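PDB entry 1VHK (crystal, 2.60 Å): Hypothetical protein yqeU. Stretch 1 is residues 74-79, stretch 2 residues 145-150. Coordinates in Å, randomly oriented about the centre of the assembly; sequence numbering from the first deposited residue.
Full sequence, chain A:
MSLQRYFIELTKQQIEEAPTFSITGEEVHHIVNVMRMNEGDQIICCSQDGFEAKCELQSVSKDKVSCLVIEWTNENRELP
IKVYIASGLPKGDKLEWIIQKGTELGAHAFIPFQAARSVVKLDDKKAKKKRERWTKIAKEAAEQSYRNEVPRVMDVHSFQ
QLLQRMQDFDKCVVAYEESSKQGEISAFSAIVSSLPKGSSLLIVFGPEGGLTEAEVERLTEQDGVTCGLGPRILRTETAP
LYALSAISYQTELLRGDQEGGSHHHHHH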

# COMPACT_ATOMS: atom_id res chain seq x y z
N ASN A 74 5.09 15.65 -18.73
CA ASN A 74 4.85 16.62 -17.68
C ASN A 74 4.09 16.03 -16.50
O ASN A 74 3.49 16.77 -15.72
CB ASN A 74 4.06 17.81 -18.24
CG ASN A 74 4.96 18.70 -19.09
OD1 ASN A 74 6.05 19.01 -18.65
ND2 ASN A 74 4.46 19.06 -20.26
N GLU A 75 4.11 14.73 -16.35
CA GLU A 75 3.41 14.00 -15.32
C GLU A 75 4.25 13.85 -14.07
O GLU A 75 5.41 13.46 -14.13
CB GLU A 75 3.04 12.60 -15.86
CG GLU A 75 1.66 12.50 -16.46
CD GLU A 75 0.55 12.85 -15.48
OE1 GLU A 75 -0.33 13.66 -15.85
OE2 GLU A 75 0.51 12.31 -14.35
N ASN A 76 3.73 14.31 -12.94
CA ASN A 76 4.44 14.14 -11.69
C ASN A 76 3.58 13.33 -10.71
O ASN A 76 2.53 13.79 -10.27
CB ASN A 76 4.90 15.41 -10.98
CG ASN A 76 5.77 14.97 -9.78
OD1 ASN A 76 5.28 14.58 -8.73
ND2 ASN A 76 7.07 14.89 -10.01
N ARG A 77 4.13 12.19 -10.31
CA ARG A 77 3.34 11.31 -9.44
C ARG A 77 3.94 11.19 -8.07
O ARG A 77 3.59 10.26 -7.34
CB ARG A 77 3.14 9.96 -10.13
CG ARG A 77 2.46 10.05 -11.48
CD ARG A 77 2.36 8.70 -12.16
NE ARG A 77 1.74 8.75 -13.48
CZ ARG A 77 2.36 8.98 -14.63
NH1 ARG A 77 3.66 9.20 -14.66
NH2 ARG A 77 1.64 8.98 -15.76
N GLU A 78 4.78 12.15 -7.68
CA GLU A 78 5.42 12.11 -6.37
C GLU A 78 4.53 12.65 -5.26
O GLU A 78 3.68 13.51 -5.49
CB GLU A 78 6.77 12.81 -6.42
CG GLU A 78 7.87 12.09 -7.17
CD GLU A 78 8.20 10.68 -6.75
OE1 GLU A 78 8.39 10.37 -5.54
OE2 GLU A 78 8.29 9.79 -7.64
N LEU A 79 4.60 12.04 -4.08
CA LEU A 79 3.84 12.56 -2.93
C LEU A 79 4.24 14.03 -2.72
O LEU A 79 5.43 14.34 -2.79
CB LEU A 79 4.19 11.83 -1.65
CG LEU A 79 3.48 10.60 -1.21
CD1 LEU A 79 3.95 10.19 0.20
CD2 LEU A 79 1.96 10.72 -1.27
N SER A 145 5.52 1.40 -10.78
CA SER A 145 4.51 2.28 -10.22
C SER A 145 4.53 3.67 -10.80
O SER A 145 3.75 4.53 -10.37
CB SER A 145 4.64 2.37 -8.69
OG SER A 145 5.89 2.92 -8.35
N TYR A 146 5.44 3.91 -11.73
CA TYR A 146 5.54 5.18 -12.42
C TYR A 146 5.97 6.30 -11.50
O TYR A 146 5.44 7.40 -11.56
CB TYR A 146 4.20 5.52 -13.12
CG TYR A 146 4.06 4.81 -14.44
CD1 TYR A 146 3.46 5.42 -15.53
CD2 TYR A 146 4.62 3.56 -14.65
CE1 TYR A 146 3.38 4.79 -16.75
CE2 TYR A 146 4.56 2.92 -15.86
CZ TYR A 146 3.92 3.54 -16.92
OH TYR A 146 3.82 2.87 -18.12
N ARG A 147 6.92 5.99 -10.64
CA ARG A 147 7.49 7.02 -9.77
C ARG A 147 8.40 7.90 -10.65
O ARG A 147 8.76 7.49 -11.75
CB ARG A 147 8.30 6.37 -8.65
CG ARG A 147 7.52 5.76 -7.53
CD ARG A 147 6.82 6.80 -6.65
NE ARG A 147 7.75 7.55 -5.83
CZ ARG A 147 8.35 7.11 -4.73
NH1 ARG A 147 8.11 5.89 -4.28
NH2 ARG A 147 9.18 7.92 -4.10
N ASN A 148 8.64 9.13 -10.22
CA ASN A 148 9.51 10.05 -10.92
C ASN A 148 10.91 10.01 -10.30
O ASN A 148 11.79 10.73 -10.77
CB ASN A 148 9.00 11.49 -10.85
CG ASN A 148 7.72 11.67 -11.68
OD1 ASN A 148 6.67 11.20 -11.23
ND2 ASN A 148 7.83 12.31 -12.84
N GLU A 149 11.07 9.18 -9.28
CA GLU A 149 12.27 8.98 -8.55
C GLU A 149 12.32 7.56 -7.95
O GLU A 149 11.28 7.00 -7.62
CB GLU A 149 12.43 9.96 -7.36
CG GLU A 149 11.66 9.56 -6.13
CD GLU A 149 12.21 9.97 -4.80
OE1 GLU A 149 12.46 11.18 -4.58
OE2 GLU A 149 12.39 9.10 -3.90
N VAL A 150 13.53 7.09 -7.71
CA VAL A 150 13.77 5.80 -7.07
C VAL A 150 14.16 6.04 -5.62
O VAL A 150 15.13 6.74 -5.32
CB VAL A 150 14.93 5.07 -7.79
CG1 VAL A 150 15.24 3.77 -7.08
CG2 VAL A 150 14.57 4.88 -9.27

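Two loop segments, far apart in sequence, meet here and are held together mainly by polar side chains. Neither contributes a strand, so there is no ladder of backbone-to-backbone bonds. The touching parts run about 60° apart. They come closest in register at Arg77 and Arg147, whose CA atoms are 6.0 Å apart, and at Glu78 and Asn148, 6.5 Å apart by CA.

Asn148 points its CA-to-CB bond toward the first stretch. Its chi1 is m (-69°), and chi2 of 74° sets the amide so that both ends are used. Its OD1 accepts from Arg77 N at 2.9 Å, with a nearly straight N-H...O angle of 171°. Its ND2 donates to Glu75 O at 3.0 Å. The side chain thus pairs with a backbone acceptor and a backbone donor two residues apart, much as the N-H and C=O of one residue in a neighbouring parallel strand would.

Glu78 answers in the other direction. Its CB leaves sideways, but chi1 and chi2 are both m, and this folded shape brings the carboxylate to the second stretch. OE2 accepts from Asn148 N at 2.7 Å. A weak bond reaches the same OE2 from Glu149 N at 3.3 Å, with an angle of only 121°. Two consecutive backbone amides therefore face one carboxylate oxygen.

The same carboxylate forms a salt bridge with Arg147. Arg147 NE donates to Glu78 OE1 and to Glu78 OE2, each at 2.9 Å, and Arg147 NH2 donates to OE1, also at 2.9 Å. Arg147 has chi1, chi2 and chi3 all m, a curled form that turns its guanidinium edge to the acid. OE1 lies near the guanidinium plane, as these bonds require. Arg147 NH2 also makes a salt bridge within its own stretch, to Glu149 OE2 at 3.4 Å. The positive charge thus lies near two acids, which helps offset the closeness of Glu78 OE1 and Glu149 OE1, 4.3 Å apart.

Arg77 is more extended, with chi1 m and chi2 and chi3 t. Its chain runs past Tyr146, and Arg77 CD comes within 3.8 Å of Tyr146 CB. Tyr146 CD1 lies over one face of the guanidinium, while Arg77 CZ sits at the edge of the ring. Tyr146 follows a helix and has positive phi (68°) in a Schellman motif; its CA-to-CB bond points toward the first stretch.

Asn76, chi1 t, braces its own loop: its OD1 accepts from Glu78 N at 2.7 Å.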